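Local coordinates for hypothetical protein (Geobacillus stearothermophilus, PDB 1U84) that is of unknown function but folds as a small, single-chain bundle of four helices belonging to the DUF1871 family, at residues D31-S36 and Q55-F60; W20-F23 and A29-V32. One frame throughout, in Å; residues are numbered along the deposited sequence.

Contact 1. Residues D31-S36 and Q55-F60; sequences DVEAAS and QSIYEF
Ile57 and Tyr58 of helix 47-62 meet Glu33 and Ser36 of helix 31-41 in a near-antiparallel helix pair of this all-helical protein; the axes of the two segments approach to 9.9 Å and are turned 159° from one another. Glu33 and Ser36, three residues apart and thus on one side of their helix, receive the two ends of the Ile57 side chain. Its methyl CG2, which stands anti to the backbone N, rests 3.9 Å from CB of Glu33, and the two side chains cross at a slant. The longer branch runs the other way: CG1 lies anti to the carbonyl carbon (chi1 -72°) and carries CD1 to Ser36, where it meets CB at 3.7 Å and also touches the backbone carbonyl carbon. With an alanine here, both branches would be gone, and a gap would probably open between the helices where Glu33 and Ser36 now have apolar cover. Val37, next along helix 31-41, also touches Ile57. Tyr58 brings its ring in beside Ile57. One face receives the CB of Glu33 in a CH-pi contact, 4.2 Å from the ring centroid and 27° off the normal, while Trp20 of helix 8-20 meets the same ring edge-to-face. Beyond CB, Glu33 bends at chi2, which turns its carboxylate away from helix 47-62 and leaves the apolar stem to do the packing. Of the ring atoms, CE1 and CZ of Tyr58 come nearest to that stem, each 3.9 Å from Glu33 CB.

Contact 2. Residues W20-F23 and A29-V32; sequences WDPF and AYDV
The hydroxyl OH of Tyr30 is gripped by two groups of the 20-23 turn, and it donates to Asp21 OD1 at 2.6 Å. It also accepts from the backbone N of Phe23, with 3.2 Å between that N and Tyr30 OH and an N-H...O angle of 156°. These bonds tie the residue at the N-cap position of helix 31-41 to the turn that follows helix 8-20, bridging the loop of this helical bundle. Asp21, the first residue to leave helical geometry, has positive phi. With CG anti to the backbone N (chi1 -169°), its carboxylate is carried to the tyrosine, and OD1 approaches in the plane of the ring, at the edge, using the anti lone pair. Carboxylate and ring planes stand 65° apart. The same group reaches into the loop, OD1 taking the N-H of Leu25 and OD2 that of Gly26, so one carboxylate ties two backbone N-H groups of the loop as well as the tyrosine hydroxyl. Together the two bonds satisfy the hydroxyl of a buried tyrosine and fix the position of its outer end. Apolar packing completes the contact. Pro22 comes from the opposite direction to Tyr30, and its CD lies 3.7 Å from Tyr30 CZ; the proline also packs over one face of the Trp20 ring through CG. Further along the turn, Phe23 meets the ring of Phe62 and sets its own CB 3.8 Å from Tyr30 OH.

How the contacts relate
The two contacts, their centres about 8 Å apart, share Asp31 and Val32 at the start of helix 31-41. Along the chain, contact 2 comes first, joining the turn after helix 8-20 to the beginning of helix 31-41; contact 1 then pairs that helix with helix 47-62. Tyr58 links them directly: its CE2 lies 3.6 Å from Tyr30 CD1, and it also packs on Pro22. Helix 31-41 is therefore held at its start by the preceding loop and along its first turns by helix 47-62, so that local and longer-range packing converge on one aromatic cluster in this small bundle.

Contact 1. Residues D31-S36 and Q55-F60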
loop_
_atom_site.group_PDB
_atom_site.type_symbol
_atom_site.label_atom_id
_atom_site.label_comp_id
_atom_site.label_asym_id
_atom_site.label_seq_id
_atom_site.Cartn_x
_atom_site.Cartn_y
_atom_site.Cartn_z
ATOM N N ASP A 31 -0.701 6.540 -8.631
ATOM C CA ASP A 31 -1.854 5.714 -9.047
ATOM C C ASP A 31 -1.460 4.309 -9.475
ATOM O O ASP A 31 -2.184 3.334 -9.178
ATOM C CB ASP A 31 -2.636 6.389 -10.186
ATOM C CG ASP A 31 -3.327 7.664 -9.754
ATOM O OD1 ASP A 31 -3.474 7.923 -8.535
ATOM O OD2 ASP A 31 -3.749 8.401 -10.659
ATOM N N VAL A 32 -0.324 4.178 -10.151
ATOM C CA VAL A 32 0.138 2.866 -10.647
ATOM C C VAL A 32 0.501 1.976 -9.435
ATOM O O VAL A 32 0.050 0.824 -9.312
ATOM C CB VAL A 32 1.327 3.060 -11.580
ATOM C CG1 VAL A 32 1.996 1.728 -11.918
ATOM C CG2 VAL A 32 0.851 3.773 -12.843
ATOM N N GLU A 33 1.286 2.556 -8.525
ATOM C CA GLU A 33 1.767 1.817 -7.370
ATOM C C GLU A 33 0.615 1.479 -6.427
ATOM O O GLU A 33 0.570 0.350 -5.885
ATOM C CB GLU A 33 2.854 2.639 -6.663
ATOM C CG GLU A 33 4.121 2.851 -7.517
ATOM C CD GLU A 33 3.914 3.771 -8.695
ATOM O OE1 GLU A 33 3.151 4.755 -8.571
ATOM O OE2 GLU A 33 4.527 3.521 -9.753
ATOM N N ALA A 34 -0.318 2.417 -6.254
ATOM C CA ALA A 34 -1.515 2.145 -5.435
ATOM C C ALA A 34 -2.332 0.975 -5.976
ATOM O O ALA A 34 -2.757 0.110 -5.192
ATOM C CB ALA A 34 -2.367 3.381 -5.287
ATOM N N ALA A 35 -2.515 0.926 -7.307
ATOM C CA ALA A 35 -3.248 -0.209 -7.895
ATOM C C ALA A 35 -2.537 -1.540 -7.595
ATOM O O ALA A 35 -3.204 -2.555 -7.307
ATOM C CB ALA A 35 -3.379 -0.012 -9.407
ATOM N N SER A 36 -1.199 -1.519 -7.680
ATOM C CA SER A 36 -0.406 -2.714 -7.459
ATOM C C SER A 36 -0.497 -3.153 -6.009
ATOM O O SER A 36 -0.630 -4.350 -5.718
ATOM C CB SER A 36 1.052 -2.476 -7.874
ATOM O OG SER A 36 1.136 -2.320 -9.282
ATOM N N GLN A 55 7.250 -2.852 -0.454
ATOM C CA GLN A 55 8.632 -2.430 -0.608
ATOM C C GLN A 55 9.091 -2.659 -2.053
ATOM O O GLN A 55 9.668 -1.753 -2.667
ATOM C CB GLN A 55 9.529 -3.186 0.385
ATOM C CG GLN A 55 10.964 -2.650 0.419
ATOM C CD GLN A 55 11.805 -3.410 1.403
ATOM O OE1 GLN A 55 11.867 -4.631 1.353
ATOM N NE2 GLN A 55 12.427 -2.688 2.330
ATOM N N SER A 56 8.807 -3.830 -2.611
ATOM C CA SER A 56 9.236 -4.156 -3.987
ATOM C C SER A 56 8.610 -3.251 -5.038
ATOM O O SER A 56 9.293 -2.781 -5.982
ATOM C CB SER A 56 8.958 -5.631 -4.301
ATOM O OG SER A 56 9.634 -6.466 -3.367
ATOM N N ILE A 57 7.303 -3.015 -4.881
ATOM C CA ILE A 57 6.532 -2.142 -5.782
ATOM C C ILE A 57 7.179 -0.749 -5.838
ATOM O O ILE A 57 7.398 -0.175 -6.926
ATOM C CB ILE A 57 5.022 -2.066 -5.338
ATOM C CG1 ILE A 57 4.315 -3.398 -5.648
ATOM C CG2 ILE A 57 4.341 -0.877 -6.033
ATOM C CD1 ILE A 57 3.014 -3.604 -4.920
ATOM N N TYR A 58 7.492 -0.203 -4.664
ATOM C CA TYR A 58 7.996 1.172 -4.598
ATOM C C TYR A 58 9.468 1.222 -4.954
ATOM O O TYR A 58 9.900 2.223 -5.536
ATOM C CB TYR A 58 7.711 1.824 -3.222
ATOM C CG TYR A 58 6.317 2.376 -3.125
ATOM C CD1 TYR A 58 5.205 1.525 -3.017
ATOM C CD2 TYR A 58 6.094 3.745 -3.114
ATOM C CE1 TYR A 58 3.916 2.037 -2.954
ATOM C CE2 TYR A 58 4.798 4.274 -3.020
ATOM C CZ TYR A 58 3.701 3.399 -2.943
ATOM O OH TYR A 58 2.405 3.891 -2.881
ATOM N N GLU A 59 10.217 0.156 -4.657
ATOM C CA GLU A 59 11.619 0.121 -5.095
ATOM C C GLU A 59 11.698 0.073 -6.637
ATOM O O GLU A 59 12.541 0.749 -7.234
ATOM C CB GLU A 59 12.382 -1.038 -4.486
ATOM C CG GLU A 59 13.854 -0.929 -4.828
ATOM C CD GLU A 59 14.694 -1.982 -4.163
ATOM O OE1 GLU A 59 14.128 -2.870 -3.476
ATOM O OE2 GLU A 59 15.937 -1.920 -4.337
ATOM N N PHE A 60 10.828 -0.712 -7.280
ATOM C CA PHE A 60 10.818 -0.720 -8.746
ATOM C C PHE A 60 10.499 0.681 -9.261
ATOM O O PHE A 60 11.149 1.176 -10.213
ATOM C CB PHE A 60 9.800 -1.678 -9.356
ATOM C CG PHE A 60 9.701 -1.546 -10.848
ATOM C CD1 PHE A 60 10.729 -2.027 -11.652
ATOM C CD2 PHE A 60 8.635 -0.887 -11.447
ATOM C CE1 PHE A 60 10.680 -1.893 -13.051
ATOM C CE2 PHE A 60 8.568 -0.747 -12.857
ATOM C CZ PHE A 60 9.602 -1.255 -13.645
#

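Contact 2. Residues W20-F23 and A29-V32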
loop_
_atom_site.group_PDB
_atom_site.type_symbol
_atom_site.label_atom_id
_atom_site.label_comp_id
_atom_site.label_asym_id
_atom_site.label_seq_id
_atom_site.Cartn_x
_atom_site.Cartn_y
_atom_site.Cartn_z
ATOM N N TRP A 20 -0.111 7.946 1.623
ATOM C CA TRP A 20 1.159 7.532 2.227
ATOM C C TRP A 20 2.321 8.443 1.772
ATOM O O TRP A 20 3.138 8.895 2.594
ATOM C CB TRP A 20 1.449 6.081 1.855
ATOM C CG TRP A 20 2.533 5.424 2.634
ATOM C CD1 TRP A 20 2.739 5.467 4.000
ATOM C CD2 TRP A 20 3.513 4.559 2.106
ATOM N NE1 TRP A 20 3.812 4.689 4.338
ATOM C CE2 TRP A 20 4.297 4.092 3.192
ATOM C CE3 TRP A 20 3.794 4.086 0.807
ATOM C CZ2 TRP A 20 5.367 3.220 3.006
ATOM C CZ3 TRP A 20 4.858 3.212 0.627
ATOM C CH2 TRP A 20 5.627 2.775 1.728
ATOM N N ASP A 21 2.343 8.737 0.470
ATOM C CA ASP A 21 3.243 9.752 -0.116
ATOM C C ASP A 21 4.658 9.738 0.508
ATOM O O ASP A 21 5.121 10.748 1.091
ATOM C CB ASP A 21 2.594 11.150 -0.061
ATOM C CG ASP A 21 3.352 12.186 -0.897
ATOM O OD1 ASP A 21 4.281 11.806 -1.654
ATOM O OD2 ASP A 21 3.015 13.391 -0.781
ATOM N N PRO A 22 5.375 8.615 0.387
ATOM C CA PRO A 22 6.689 8.458 1.023
ATOM C C PRO A 22 7.755 9.403 0.500
ATOM O O PRO A 22 8.732 9.648 1.198
ATOM C CB PRO A 22 7.081 7.028 0.676
ATOM C CG PRO A 22 6.287 6.724 -0.574
ATOM C CD PRO A 22 4.981 7.382 -0.333
ATOM N N PHE A 23 7.557 9.961 -0.694
ATOM C CA PHE A 23 8.606 10.823 -1.260
ATOM C C PHE A 23 8.169 12.285 -1.414
ATOM O O PHE A 23 8.847 13.080 -2.076
ATOM C CB PHE A 23 9.110 10.217 -2.573
ATOM C CG PHE A 23 9.736 8.866 -2.397
ATOM C CD1 PHE A 23 10.814 8.699 -1.522
ATOM C CD2 PHE A 23 9.227 7.753 -3.064
ATOM C CE1 PHE A 23 11.404 7.429 -1.340
ATOM C CE2 PHE A 23 9.798 6.477 -2.880
ATOM C CZ PHE A 23 10.878 6.325 -2.002
ATOM N N ALA A 29 0.604 11.160 -7.390
ATOM C CA ALA A 29 1.773 10.704 -8.112
ATOM C C ALA A 29 1.901 9.176 -8.119
ATOM O O ALA A 29 2.858 8.634 -8.692
ATOM C CB ALA A 29 3.049 11.334 -7.509
ATOM N N TYR A 30 0.974 8.492 -7.439
ATOM C CA TYR A 30 1.175 7.046 -7.156
ATOM C C TYR A 30 0.079 6.124 -7.633
ATOM O O TYR A 30 -0.075 5.018 -7.104
ATOM C CB TYR A 30 1.341 6.825 -5.644
ATOM C CG TYR A 30 2.449 7.628 -4.974
ATOM C CD1 TYR A 30 3.749 7.123 -4.882
ATOM C CD2 TYR A 30 2.152 8.855 -4.363
ATOM C CE1 TYR A 30 4.755 7.854 -4.247
ATOM C CE2 TYR A 30 3.153 9.601 -3.717
ATOM C CZ TYR A 30 4.418 9.076 -3.617
ATOM O OH TYR A 30 5.376 9.807 -2.966
ATOM N N ASP A 31 -0.701 6.540 -8.631
ATOM C CA ASP A 31 -1.854 5.714 -9.047
ATOM C C ASP A 31 -1.460 4.309 -9.475
ATOM O O ASP A 31 -2.184 3.334 -9.178
ATOM C CB ASP A 31 -2.636 6.389 -10.186
ATOM C CG ASP A 31 -3.327 7.664 -9.754
ATOM O OD1 ASP A 31 -3.474 7.923 -8.535
ATOM O OD2 ASP A 31 -3.749 8.401 -10.659
ATOM N N VAL A 32 -0.324 4.178 -10.151
ATOM C CA VAL A 32 0.138 2.866 -10.647
ATOM C C VAL A 32 0.501 1.976 -9.435
ATOM O O VAL A 32 0.050 0.824 -9.312
ATOM C CB VAL A 32 1.327 3.060 -11.580
ATOM C CG1 VAL A 32 1.996 1.728 -11.918
ATOM C CG2 VAL A 32 0.851 3.773 -12.843
#